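Local coordinates for ferritin like protein (PDB 3HL1), which is of unknown function but belongs to the ferritin-like family of helical proteins and probably binds metal, at residues F100-A105 against D111-N116; P27-V32 against Q235-I240; I87-D90 against N95-S98; Y123-T128 against I144-D149. All coordinates share one frame; numbering follows the deposited sequence.

Interaction 1. Residues F100-A105 against D111-N116; sequences FTPYSA and DLTRVN
N116 projects from helix 112-121 into the bend of loop 100-105 and donates its amide N-H to the backbone of P102. The bond from N116 ND2 to P102 O is 2.8 Å long and nearly straight (160°), and the oxygen lies in the amide plane, which fixes the rotation of the amide. This is the tight, buried part of the contact. With CG anti to the carbonyl carbon (chi1 -79°), N116 also nestles against F100. F100 CB is 3.9 Å from N116 CB, and N116 OD1 lies in plane at the edge of the F100 ring. P102 O takes a second approach from the helix, a CA-H...O contact from T113 CA at 3.5 Å. Close packing continues where T113 CG2 meets S104 CB at 3.5 Å and lies over one face of the R114 guanidinium. R114 bends back to grip D111 side-on, NE to OD1 and NH2 to OD2, while its NH1 bonds to E106 O. D111 OD1 additionally accepts from R114 N at 2.9 Å. On the solvent side the exposed P102 ring, set by the cis peptide bond before it, lies across T113 with P102 CG 3.5 Å from T113 OG1; its CD edge reaches L112 loosely, P102 CD being 4.1 Å from L112 CD2. The loop is thus laid along the first turn of helix 112-121, beside a classic Asp N-cap reinforced by a salt bridge.

Interaction 2. Residues P27-V32 against Q235-I240; sequences PYYLTV and QRFDFI
F237 turns the edge of its ring onto the face of Y29, forming a T-shaped pair with centroids 5.2 Å apart and planes at 77°. The edge is the CE2-CZ side of F237. Its CE2 stands 3.7 Å from Y29 CZ, and its CZ is 3.9 Å from Y29 CE2, so the approach falls over the hydroxyl end of the tyrosine ring. Y29 OH lies near the plane of the F237 ring, at that same edge. Both side chains carry CG anti to the carbonyl carbon (chi1 -69° for Y29 and -59° for F237), which points the rings at each other across a wide gap between backbones: the CA atoms of Y29 and F237 are 10.8 Å apart. The two rings alone bridge these segments. The tyrosine is also anchored at its polar end, since Y29 OH hydrogen-bonds to E122 OE2, and F237 packs on the same glutamate. I121 and V51 add apolar neighbours round Y29, and an unidentified bound molecule lies about 5 Å from its side chain. Buried edge-to-face packing of this kind joins helix 8-35 to helix 233-242 within the core of the ferritin-like helical fold.

Interaction 3. Residues I87-D90 against N95-S98; sequences IDFD and NPTS
F89 and N95 come together through two different first torsions: F89 holds CG anti to the carbonyl carbon (chi1 -62°), while N95 has CG anti to the backbone N (chi1 -174°), which swings its amide over the backbone of F89. N95 OD1 then lies 3.3 Å from F89 CB. That oxygen is engaged within its own turn, accepting from T97 N at 3.0 Å with an N-H...O angle of 157°, an Asx turn that folds residues 95-97. A matching Asx turn on the other side has D88 OD1 accepting from D90 N, which meets it from above the carboxylate plane. From this turn the F89 ring reaches the other, where P96 CG and T97 CG2 meet it obliquely, F89 CD1 lying 3.7 Å from P96 CG and F89 CD2 3.6 Å from T97 CG2. I87 CG2 sits over one face of the same ring, offset toward the rim, and L120 of helix 112-121 packs against F89, P96 and T97. At the outer end D90 and N95 run side by side, pointing the same way, with D90 OD1 3.0 Å from N95 ND2 and the carboxylate and amide planes steeply inclined. Each half of the loop therefore spends a side-chain oxygen on shaping its own turn, and what clearly joins the two halves is apolar packing round F89.

Interaction 4. Residues Y123-T128 against I144-D149; sequences YPEWRT and IGEFYD
E125 and G145 bring the two backbones to a CA-CA distance of 5.2 Å, a close pass of the 123-128 loop over the start of helix 144-157, where the glycine has no side chain to hold the chains apart. Two waters lie in the gap: one accepts from I144 N and sits 2.7 Å from Y123 O, the other accepts from G145 N and sits 2.9 Å from the same Y123 O. E125, with CG anti to the backbone N (chi1 -169°) and extended beyond it, reaches along the helix, its OE2 3.7 Å from E146 CB. It meets D149 coming from the opposite direction, but their modelled approach is too close to be relied on. A third water donates to T128 OG1 and E146 OE1; T128 OG1 itself donates to E125 O. R130 pairs with E146 and R152 with D149. Water thus serves the amides at the helix start, and the nearby arginines probably temper the charge of this acidic cluster.

How the interactions relate
Interaction 2 encloses the others along the chain, joining helix 8-35 to helix 233-242; inside that span interactions 3, 1 and 4 follow in series. Helix 112-121 supplies one segment of interaction 1, and its L120 backs interaction 3. Centres of interactions 1 and 2 are 10 Å apart, and S104 O and Y28 OH link them by a probable hydrogen bond. Interaction 3 touches interaction 1 through T97 and Y103, and interaction 4, 12 Å away between centres, through P96 and Y123. Interactions 2 and 4 do not touch, their nearest atoms being about 5 Å apart. Long loops are thereby fastened over one helical, ferritin-like core.

Interaction 1. Residues F100-A105 against D111-N116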
loop_
_atom_site.group_PDB
_atom_site.type_symbol
_atom_site.label_atom_id
_atom_site.label_comp_id
_atom_site.label_asym_id
_atom_site.label_seq_id
_atom_site.Cartn_x
_atom_site.Cartn_y
_atom_site.Cartn_z
ATOM N N PHE A 100 -4.626 -13.437 -14.172
ATOM C CA PHE A 100 -4.980 -13.459 -12.769
ATOM C C PHE A 100 -6.448 -13.207 -12.635
ATOM O O PHE A 100 -6.879 -12.137 -12.253
ATOM C CB PHE A 100 -4.134 -12.411 -12.029
ATOM C CG PHE A 100 -2.669 -12.626 -12.180
ATOM C CD1 PHE A 100 -2.055 -13.738 -11.592
ATOM C CD2 PHE A 100 -1.890 -11.740 -12.918
ATOM C CE1 PHE A 100 -0.676 -13.955 -11.722
ATOM C CE2 PHE A 100 -0.506 -11.950 -13.060
ATOM C CZ PHE A 100 0.101 -13.068 -12.464
ATOM N N THR A 101 -7.237 -14.212 -12.998
ATOM C CA THR A 101 -8.685 -14.105 -12.939
ATOM C C THR A 101 -9.247 -15.397 -12.321
ATOM O O THR A 101 -8.723 -16.497 -12.577
ATOM C CB THR A 101 -9.275 -13.860 -14.336
ATOM O OG1 THR A 101 -10.680 -14.007 -14.286
ATOM C CG2 THR A 101 -8.779 -14.857 -15.316
ATOM N N PRO A 102 -10.269 -15.285 -11.460
ATOM C CA PRO A 102 -10.983 -14.108 -11.044
ATOM C C PRO A 102 -10.162 -13.177 -10.122
ATOM O O PRO A 102 -9.186 -13.624 -9.525
ATOM C CB PRO A 102 -12.173 -14.692 -10.286
ATOM C CG PRO A 102 -11.628 -15.937 -9.684
ATOM C CD PRO A 102 -10.757 -16.497 -10.756
ATOM N N TYR A 103 -10.597 -11.932 -10.024
ATOM C CA TYR A 103 -9.966 -10.938 -9.146
ATOM C C TYR A 103 -11.016 -9.889 -8.688
ATOM O O TYR A 103 -12.094 -9.802 -9.287
ATOM C CB TYR A 103 -8.793 -10.327 -9.896
ATOM C CG TYR A 103 -9.133 -9.150 -10.802
ATOM C CD1 TYR A 103 -9.609 -9.309 -12.104
ATOM C CD2 TYR A 103 -8.930 -7.875 -10.338
ATOM C CE1 TYR A 103 -9.900 -8.187 -12.896
ATOM C CE2 TYR A 103 -9.219 -6.791 -11.088
ATOM C CZ TYR A 103 -9.686 -6.930 -12.356
ATOM O OH TYR A 103 -9.897 -5.739 -13.016
ATOM N N SER A 104 -10.740 -9.151 -7.602
ATOM C CA SER A 104 -11.719 -8.214 -7.056
ATOM C C SER A 104 -11.075 -7.228 -6.135
ATOM O O SER A 104 -10.167 -7.618 -5.385
ATOM C CB SER A 104 -12.789 -9.030 -6.300
ATOM O OG SER A 104 -13.744 -8.186 -5.708
ATOM N N ALA A 105 -11.561 -5.966 -6.133
ATOM C CA ALA A 105 -11.121 -4.987 -5.167
ATOM C C ALA A 105 -11.871 -5.142 -3.835
ATOM O O ALA A 105 -11.556 -4.463 -2.867
ATOM C CB ALA A 105 -11.266 -3.555 -5.703
ATOM N N ASP A 111 -8.281 -16.520 -0.700
ATOM C CA ASP A 111 -8.882 -17.372 -1.734
ATOM C C ASP A 111 -8.295 -16.965 -3.082
ATOM O O ASP A 111 -7.548 -15.990 -3.176
ATOM C CB ASP A 111 -10.404 -17.294 -1.710
ATOM C CG ASP A 111 -10.945 -15.860 -1.922
ATOM O OD1 ASP A 111 -10.201 -14.970 -2.387
ATOM O OD2 ASP A 111 -12.137 -15.627 -1.634
ATOM N N LEU A 112 -8.614 -17.701 -4.123
ATOM C CA LEU A 112 -8.033 -17.400 -5.443
ATOM C C LEU A 112 -8.239 -15.961 -5.897
ATOM O O LEU A 112 -7.315 -15.311 -6.402
ATOM C CB LEU A 112 -8.568 -18.391 -6.485
ATOM C CG LEU A 112 -7.857 -18.273 -7.840
ATOM C CD1 LEU A 112 -6.322 -18.406 -7.694
ATOM C CD2 LEU A 112 -8.423 -19.290 -8.824
ATOM N N THR A 113 -9.458 -15.474 -5.724
ATOM C CA THR A 113 -9.831 -14.123 -6.105
ATOM C C THR A 113 -8.905 -13.070 -5.445
ATOM O O THR A 113 -8.436 -12.154 -6.109
ATOM C CB THR A 113 -11.312 -13.811 -5.729
ATOM O OG1 THR A 113 -12.179 -14.712 -6.430
ATOM C CG2 THR A 113 -11.708 -12.363 -6.166
ATOM N N ARG A 114 -8.656 -13.222 -4.148
ATOM C CA ARG A 114 -7.776 -12.308 -3.399
ATOM C C ARG A 114 -6.298 -12.495 -3.759
ATOM O O ARG A 114 -5.596 -11.527 -3.926
ATOM C CB ARG A 114 -7.980 -12.439 -1.891
ATOM C CG ARG A 114 -8.867 -11.382 -1.231
ATOM C CD ARG A 114 -10.158 -11.051 -2.019
ATOM N NE ARG A 114 -11.135 -12.127 -2.031
ATOM C CZ ARG A 114 -12.410 -11.942 -2.339
ATOM N NH1 ARG A 114 -12.901 -10.750 -2.605
ATOM N NH2 ARG A 114 -13.206 -12.952 -2.418
ATOM N N VAL A 115 -5.824 -13.728 -3.868
ATOM C CA VAL A 115 -4.426 -13.953 -4.239
ATOM C C VAL A 115 -4.162 -13.469 -5.654
ATOM O O VAL A 115 -3.168 -12.795 -5.900
ATOM C CB VAL A 115 -4.028 -15.421 -4.043
ATOM C CG1 VAL A 115 -2.647 -15.666 -4.683
ATOM C CG2 VAL A 115 -4.017 -15.662 -2.509
ATOM N N ASN A 116 -5.096 -13.709 -6.581
ATOM C CA ASN A 116 -4.957 -13.130 -7.927
ATOM C C ASN A 116 -4.813 -11.592 -7.936
ATOM O O ASN A 116 -3.929 -11.042 -8.659
ATOM C CB ASN A 116 -6.142 -13.511 -8.847
ATOM C CG ASN A 116 -6.027 -14.910 -9.404
ATOM O OD1 ASN A 116 -4.925 -15.482 -9.494
ATOM N ND2 ASN A 116 -7.173 -15.490 -9.763
#

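Interaction 2. Residues P27-V32 against Q235-I240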
loop_
_atom_site.group_PDB
_atom_site.type_symbol
_atom_site.label_atom_id
_atom_site.label_comp_id
_atom_site.label_asym_id
_atom_site.label_seq_id
_atom_site.Cartn_x
_atom_site.Cartn_y
_atom_site.Cartn_z
ATOM N N PRO A 27 -5.123 -2.508 4.293
ATOM C CA PRO A 27 -6.309 -3.270 4.685
ATOM C C PRO A 27 -6.619 -4.480 3.818
ATOM O O PRO A 27 -7.074 -5.489 4.351
ATOM C CB PRO A 27 -7.442 -2.221 4.686
ATOM C CG PRO A 27 -6.750 -0.919 4.874
ATOM C CD PRO A 27 -5.467 -1.085 4.075
ATOM N N TYR A 28 -6.327 -4.412 2.502
ATOM C CA TYR A 28 -6.501 -5.543 1.617
ATOM C C TYR A 28 -5.678 -6.759 2.081
ATOM O O TYR A 28 -6.241 -7.811 2.234
ATOM C CB TYR A 28 -6.176 -5.188 0.142
ATOM C CG TYR A 28 -6.825 -6.123 -0.856
ATOM C CD1 TYR A 28 -6.194 -7.322 -1.220
ATOM C CD2 TYR A 28 -8.096 -5.840 -1.406
ATOM C CE1 TYR A 28 -6.802 -8.207 -2.119
ATOM C CE2 TYR A 28 -8.710 -6.725 -2.310
ATOM C CZ TYR A 28 -8.046 -7.889 -2.655
ATOM O OH TYR A 28 -8.637 -8.754 -3.463
ATOM N N TYR A 29 -4.378 -6.600 2.226
ATOM C CA TYR A 29 -3.473 -7.628 2.635
ATOM C C TYR A 29 -3.751 -8.075 4.064
ATOM O O TYR A 29 -3.619 -9.237 4.373
ATOM C CB TYR A 29 -2.020 -7.157 2.548
ATOM C CG TYR A 29 -1.447 -6.918 1.162
ATOM C CD1 TYR A 29 -2.256 -6.898 0.008
ATOM C CD2 TYR A 29 -0.124 -6.478 1.032
ATOM C CE1 TYR A 29 -1.721 -6.622 -1.240
ATOM C CE2 TYR A 29 0.399 -6.123 -0.218
ATOM C CZ TYR A 29 -0.383 -6.212 -1.347
ATOM O OH TYR A 29 0.153 -5.841 -2.589
ATOM N N LEU A 30 -4.054 -7.140 4.957
ATOM C CA LEU A 30 -4.326 -7.474 6.350
ATOM C C LEU A 30 -5.554 -8.359 6.479
ATOM O O LEU A 30 -5.579 -9.319 7.285
ATOM C CB LEU A 30 -4.525 -6.211 7.208
ATOM C CG LEU A 30 -3.262 -5.439 7.640
ATOM C CD1 LEU A 30 -3.656 -4.059 8.279
ATOM C CD2 LEU A 30 -2.330 -6.323 8.546
ATOM N N THR A 31 -6.583 -8.025 5.707
ATOM C CA THR A 31 -7.842 -8.786 5.664
ATOM C C THR A 31 -7.588 -10.229 5.228
ATOM O O THR A 31 -8.057 -11.144 5.898
ATOM C CB THR A 31 -8.901 -8.076 4.804
ATOM O OG1 THR A 31 -9.115 -6.779 5.377
ATOM C CG2 THR A 31 -10.232 -8.895 4.803
ATOM N N VAL A 32 -6.789 -10.419 4.176
ATOM C CA VAL A 32 -6.334 -11.783 3.760
ATOM C C VAL A 32 -5.517 -12.443 4.842
ATOM O O VAL A 32 -5.776 -13.587 5.183
ATOM C CB VAL A 32 -5.537 -11.736 2.432
ATOM C CG1 VAL A 32 -4.901 -13.105 2.070
ATOM C CG2 VAL A 32 -6.467 -11.170 1.352
ATOM N N GLN A 235 6.633 -11.995 -6.620
ATOM C CA GLN A 235 7.088 -13.382 -6.577
ATOM C C GLN A 235 6.466 -14.153 -5.397
ATOM O O GLN A 235 5.944 -15.250 -5.575
ATOM C CB GLN A 235 8.613 -13.400 -6.566
ATOM C CG GLN A 235 9.233 -13.188 -7.973
ATOM C CD GLN A 235 9.645 -11.726 -8.299
ATOM O OE1 GLN A 235 8.870 -10.772 -8.128
ATOM N NE2 GLN A 235 10.877 -11.568 -8.806
ATOM N N ARG A 236 6.483 -13.561 -4.212
ATOM C CA ARG A 236 5.838 -14.140 -3.022
ATOM C C ARG A 236 4.399 -14.574 -3.279
ATOM O O ARG A 236 3.990 -15.677 -2.918
ATOM C CB ARG A 236 5.738 -13.085 -1.901
ATOM C CG ARG A 236 7.000 -12.719 -1.181
ATOM C CD ARG A 236 6.627 -11.603 -0.203
ATOM N NE ARG A 236 7.795 -10.912 0.318
ATOM C CZ ARG A 236 8.280 -11.056 1.542
ATOM N NH1 ARG A 236 7.699 -11.858 2.430
ATOM N NH2 ARG A 236 9.362 -10.371 1.882
ATOM N N PHE A 237 3.621 -13.655 -3.863
ATOM C CA PHE A 237 2.194 -13.851 -4.094
ATOM C C PHE A 237 1.930 -14.835 -5.216
ATOM O O PHE A 237 1.012 -15.616 -5.118
ATOM C CB PHE A 237 1.458 -12.508 -4.336
ATOM C CG PHE A 237 1.588 -11.499 -3.168
ATOM C CD1 PHE A 237 1.836 -11.924 -1.860
ATOM C CD2 PHE A 237 1.442 -10.113 -3.398
ATOM C CE1 PHE A 237 1.952 -11.000 -0.818
ATOM C CE2 PHE A 237 1.573 -9.203 -2.371
ATOM C CZ PHE A 237 1.814 -9.633 -1.079
ATOM N N ASP A 238 2.755 -14.808 -6.259
ATOM C CA ASP A 238 2.663 -15.806 -7.326
ATOM C C ASP A 238 2.975 -17.205 -6.768
ATOM O O ASP A 238 2.366 -18.187 -7.149
ATOM C CB ASP A 238 3.585 -15.415 -8.470
ATOM C CG ASP A 238 3.389 -16.282 -9.708
ATOM O OD1 ASP A 238 2.237 -16.425 -10.182
ATOM O OD2 ASP A 238 4.408 -16.819 -10.183
ATOM N N PHE A 239 3.906 -17.280 -5.829
ATOM C CA PHE A 239 4.199 -18.528 -5.134
ATOM C C PHE A 239 2.961 -19.085 -4.439
ATOM O O PHE A 239 2.618 -20.253 -4.605
ATOM C CB PHE A 239 5.323 -18.312 -4.129
ATOM C CG PHE A 239 5.616 -19.516 -3.287
ATOM C CD1 PHE A 239 6.502 -20.506 -3.745
ATOM C CD2 PHE A 239 5.044 -19.655 -2.031
ATOM C CE1 PHE A 239 6.791 -21.642 -2.961
ATOM C CE2 PHE A 239 5.320 -20.784 -1.245
ATOM C CZ PHE A 239 6.213 -21.774 -1.716
ATOM N N ILE A 240 2.269 -18.229 -3.691
ATOM C CA ILE A 240 1.072 -18.637 -2.971
ATOM C C ILE A 240 0.015 -19.068 -3.969
ATOM O O ILE A 240 -0.640 -20.088 -3.768
ATOM C CB ILE A 240 0.518 -17.508 -2.042
ATOM C CG1 ILE A 240 1.506 -17.215 -0.903
ATOM C CG2 ILE A 240 -0.844 -17.884 -1.470
ATOM C CD1 ILE A 240 1.273 -15.871 -0.179
#

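Interaction 3. Residues I87-D90 against N95-S98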
loop_
_atom_site.group_PDB
_atom_site.type_symbol
_atom_site.label_atom_id
_atom_site.label_comp_id
_atom_site.label_asym_id
_atom_site.label_seq_id
_atom_site.Cartn_x
_atom_site.Cartn_y
_atom_site.Cartn_z
ATOM N N ILE A 87 -4.366 2.462 -11.006
ATOM C CA ILE A 87 -3.911 1.333 -11.825
ATOM C C ILE A 87 -5.001 0.945 -12.827
ATOM O O ILE A 87 -6.157 0.784 -12.474
ATOM C CB ILE A 87 -3.515 0.092 -11.010
ATOM C CG1 ILE A 87 -2.385 0.430 -10.021
ATOM C CG2 ILE A 87 -3.086 -1.058 -11.961
ATOM C CD1 ILE A 87 -1.097 0.982 -10.673
ATOM N N ASP A 88 -4.617 0.912 -14.082
ATOM C CA ASP A 88 -5.477 0.432 -15.201
ATOM C C ASP A 88 -4.771 -0.687 -15.953
ATOM O O ASP A 88 -3.858 -0.450 -16.737
ATOM C CB ASP A 88 -5.713 1.599 -16.159
ATOM C CG ASP A 88 -6.704 1.273 -17.281
ATOM O OD1 ASP A 88 -7.254 0.134 -17.336
ATOM O OD2 ASP A 88 -6.898 2.180 -18.123
ATOM N N PHE A 89 -5.218 -1.918 -15.750
ATOM C CA PHE A 89 -4.556 -3.073 -16.354
ATOM C C PHE A 89 -4.787 -3.135 -17.871
ATOM O O PHE A 89 -4.058 -3.822 -18.575
ATOM C CB PHE A 89 -4.975 -4.367 -15.646
ATOM C CG PHE A 89 -4.592 -4.385 -14.185
ATOM C CD1 PHE A 89 -3.273 -4.329 -13.812
ATOM C CD2 PHE A 89 -5.558 -4.409 -13.197
ATOM C CE1 PHE A 89 -2.904 -4.331 -12.473
ATOM C CE2 PHE A 89 -5.214 -4.384 -11.837
ATOM C CZ PHE A 89 -3.873 -4.339 -11.472
ATOM N N ASP A 90 -5.787 -2.387 -18.331
ATOM C CA ASP A 90 -6.141 -2.285 -19.750
ATOM C C ASP A 90 -5.010 -1.614 -20.479
ATOM O O ASP A 90 -4.943 -1.659 -21.690
ATOM C CB ASP A 90 -7.380 -1.409 -19.997
ATOM C CG ASP A 90 -8.678 -2.027 -19.512
ATOM O OD1 ASP A 90 -8.745 -3.256 -19.292
ATOM O OD2 ASP A 90 -9.655 -1.252 -19.381
ATOM N N ASN A 95 -3.138 -7.910 -21.065
ATOM C CA ASN A 95 -3.828 -7.430 -19.893
ATOM C C ASN A 95 -3.661 -8.533 -18.852
ATOM O O ASN A 95 -4.057 -9.669 -19.087
ATOM C CB ASN A 95 -5.286 -7.156 -20.204
ATOM C CG ASN A 95 -6.005 -6.528 -19.074
ATOM O OD1 ASN A 95 -5.649 -6.711 -17.898
ATOM N ND2 ASN A 95 -7.035 -5.748 -19.407
ATOM N N PRO A 96 -2.998 -8.222 -17.729
ATOM C CA PRO A 96 -2.745 -9.329 -16.775
ATOM C C PRO A 96 -4.003 -9.827 -16.096
ATOM O O PRO A 96 -3.933 -10.858 -15.451
ATOM C CB PRO A 96 -1.789 -8.696 -15.731
ATOM C CG PRO A 96 -2.064 -7.203 -15.794
ATOM C CD PRO A 96 -2.411 -6.952 -17.280
ATOM N N THR A 97 -5.125 -9.097 -16.194
ATOM C CA THR A 97 -6.409 -9.617 -15.675
ATOM C C THR A 97 -6.909 -10.823 -16.496
ATOM O O THR A 97 -7.852 -11.526 -16.084
ATOM C CB THR A 97 -7.505 -8.515 -15.560
ATOM O OG1 THR A 97 -7.880 -8.052 -16.864
ATOM C CG2 THR A 97 -7.045 -7.359 -14.667
ATOM N N SER A 98 -6.297 -11.071 -17.664
ATOM C CA SER A 98 -6.557 -12.291 -18.439
ATOM C C SER A 98 -5.848 -13.490 -17.837
ATOM O O SER A 98 -6.198 -14.617 -18.124
ATOM C CB SER A 98 -6.113 -12.138 -19.900
ATOM O OG SER A 98 -4.737 -11.781 -19.992
#

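Interaction 4. Residues Y123-T128 against I144-D149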
loop_
_atom_site.group_PDB
_atom_site.type_symbol
_atom_site.label_atom_id
_atom_site.label_comp_id
_atom_site.label_asym_id
_atom_site.label_seq_id
_atom_site.Cartn_x
_atom_site.Cartn_y
_atom_site.Cartn_z
ATOM N N TYR A 123 2.106 -6.521 -9.941
ATOM C CA TYR A 123 2.511 -6.913 -11.287
ATOM C C TYR A 123 3.694 -6.059 -11.758
ATOM O O TYR A 123 3.605 -4.813 -11.716
ATOM C CB TYR A 123 1.355 -6.721 -12.257
ATOM C CG TYR A 123 1.557 -7.367 -13.601
ATOM C CD1 TYR A 123 1.706 -8.755 -13.719
ATOM C CD2 TYR A 123 1.534 -6.603 -14.764
ATOM C CE1 TYR A 123 1.855 -9.330 -14.940
ATOM C CE2 TYR A 123 1.677 -7.194 -15.995
ATOM C CZ TYR A 123 1.848 -8.564 -16.056
ATOM O OH TYR A 123 1.950 -9.182 -17.265
ATOM N N PRO A 124 4.800 -6.708 -12.196
ATOM C CA PRO A 124 6.025 -5.972 -12.532
ATOM C C PRO A 124 5.916 -5.127 -13.796
ATOM O O PRO A 124 5.344 -5.528 -14.793
ATOM C CB PRO A 124 7.068 -7.098 -12.741
ATOM C CG PRO A 124 6.500 -8.278 -12.066
ATOM C CD PRO A 124 5.031 -8.161 -12.311
ATOM N N GLU A 125 6.475 -3.944 -13.744
ATOM C CA GLU A 125 6.396 -3.022 -14.875
ATOM C C GLU A 125 6.940 -3.633 -16.160
ATOM O O GLU A 125 6.422 -3.350 -17.252
ATOM C CB GLU A 125 7.223 -1.797 -14.553
ATOM C CG GLU A 125 7.015 -0.670 -15.512
ATOM C CD GLU A 125 7.890 0.557 -15.238
ATOM O OE1 GLU A 125 8.719 0.564 -14.273
ATOM O OE2 GLU A 125 7.719 1.515 -16.037
ATOM N N TRP A 126 8.017 -4.403 -16.058
ATOM C CA TRP A 126 8.624 -4.969 -17.278
ATOM C C TRP A 126 7.696 -5.914 -18.065
ATOM O O TRP A 126 7.818 -6.047 -19.289
ATOM C CB TRP A 126 9.969 -5.633 -16.998
ATOM C CG TRP A 126 9.909 -6.886 -16.230
ATOM C CD1 TRP A 126 10.010 -7.022 -14.871
ATOM C CD2 TRP A 126 9.796 -8.214 -16.758
ATOM N NE1 TRP A 126 9.958 -8.349 -14.523
ATOM C CE2 TRP A 126 9.823 -9.103 -15.659
ATOM C CE3 TRP A 126 9.676 -8.744 -18.055
ATOM C CZ2 TRP A 126 9.726 -10.494 -15.814
ATOM C CZ3 TRP A 126 9.579 -10.142 -18.212
ATOM C CH2 TRP A 126 9.608 -10.995 -17.096
ATOM N N ARG A 127 6.775 -6.568 -17.379
ATOM C CA ARG A 127 5.796 -7.437 -18.052
ATOM C C ARG A 127 4.677 -6.675 -18.775
ATOM O O ARG A 127 4.010 -7.221 -19.634
ATOM C CB ARG A 127 5.236 -8.402 -17.020
ATOM C CG ARG A 127 6.338 -9.277 -16.488
ATOM C CD ARG A 127 5.974 -9.919 -15.245
ATOM N NE ARG A 127 5.252 -11.156 -15.450
ATOM C CZ ARG A 127 5.754 -12.372 -15.290
ATOM N NH1 ARG A 127 4.948 -13.410 -15.475
ATOM N NH2 ARG A 127 7.028 -12.563 -14.942
ATOM N N THR A 128 4.471 -5.399 -18.431
ATOM C CA THR A 128 3.385 -4.595 -19.026
ATOM C C THR A 128 3.619 -4.276 -20.517
ATOM O O THR A 128 2.687 -3.971 -21.264
ATOM C CB THR A 128 3.178 -3.282 -18.242
ATOM O OG1 THR A 128 4.344 -2.431 -18.340
ATOM C CG2 THR A 128 2.858 -3.596 -16.790
ATOM N N ILE A 144 2.571 -0.411 -10.585
ATOM C CA ILE A 144 3.091 0.451 -9.547
ATOM C C ILE A 144 4.436 0.988 -9.956
ATOM O O ILE A 144 4.723 2.157 -9.740
ATOM C CB ILE A 144 3.206 -0.296 -8.186
ATOM C CG1 ILE A 144 1.810 -0.615 -7.675
ATOM C CG2 ILE A 144 3.984 0.553 -7.203
ATOM C CD1 ILE A 144 1.799 -1.431 -6.348
ATOM N N GLY A 145 5.242 0.149 -10.586
ATOM C CA GLY A 145 6.528 0.513 -11.062
ATOM C C GLY A 145 6.478 1.651 -12.038
ATOM O O GLY A 145 7.341 2.552 -11.984
ATOM N N GLU A 146 5.490 1.631 -12.933
ATOM C CA GLU A 146 5.343 2.729 -13.885
ATOM C C GLU A 146 4.972 4.037 -13.178
ATOM O O GLU A 146 5.431 5.148 -13.531
ATOM C CB GLU A 146 4.262 2.417 -14.919
ATOM C CG GLU A 146 4.178 3.490 -16.017
ATOM C CD GLU A 146 2.950 3.385 -16.934
ATOM O OE1 GLU A 146 2.291 2.329 -16.942
ATOM O OE2 GLU A 146 2.666 4.379 -17.665
ATOM N N PHE A 147 4.061 3.935 -12.232
ATOM C CA PHE A 147 3.707 5.100 -11.387
ATOM C C PHE A 147 5.008 5.704 -10.801
ATOM O O PHE A 147 5.253 6.919 -10.906
ATOM C CB PHE A 147 2.772 4.653 -10.257
ATOM C CG PHE A 147 2.058 5.817 -9.518
ATOM C CD1 PHE A 147 2.711 6.987 -9.194
ATOM C CD2 PHE A 147 0.739 5.701 -9.163
ATOM C CE1 PHE A 147 2.052 8.029 -8.558
ATOM C CE2 PHE A 147 0.083 6.748 -8.525
ATOM C CZ PHE A 147 0.751 7.912 -8.247
ATOM N N TYR A 148 5.845 4.877 -10.169
ATOM C CA TYR A 148 7.104 5.374 -9.620
ATOM C C TYR A 148 8.101 5.887 -10.640
ATOM O O TYR A 148 8.840 6.818 -10.321
ATOM C CB TYR A 148 7.742 4.397 -8.630
ATOM C CG TYR A 148 6.987 4.374 -7.323
ATOM C CD1 TYR A 148 6.989 5.491 -6.474
ATOM C CD2 TYR A 148 6.234 3.282 -6.934
ATOM C CE1 TYR A 148 6.277 5.487 -5.281
ATOM C CE2 TYR A 148 5.529 3.274 -5.717
ATOM C CZ TYR A 148 5.556 4.396 -4.912
ATOM O OH TYR A 148 4.859 4.424 -3.752
ATOM N N ASP A 149 8.138 5.307 -11.847
ATOM C CA ASP A 149 8.905 5.887 -12.929
ATOM C C ASP A 149 8.548 7.343 -13.259
ATOM O O ASP A 149 9.445 8.185 -13.487
ATOM C CB ASP A 149 8.648 5.105 -14.214
ATOM C CG ASP A 149 9.500 3.880 -14.351
ATOM O OD1 ASP A 149 10.373 3.601 -13.509
ATOM O OD2 ASP A 149 9.284 3.202 -15.365
HETATM O O HOH W 1 1.949 -3.180 -10.392
HETATM O O HOH W 2 5.233 -2.836 -10.343
HETATM O O HOH W 3 3.348 -0.410 -16.440
#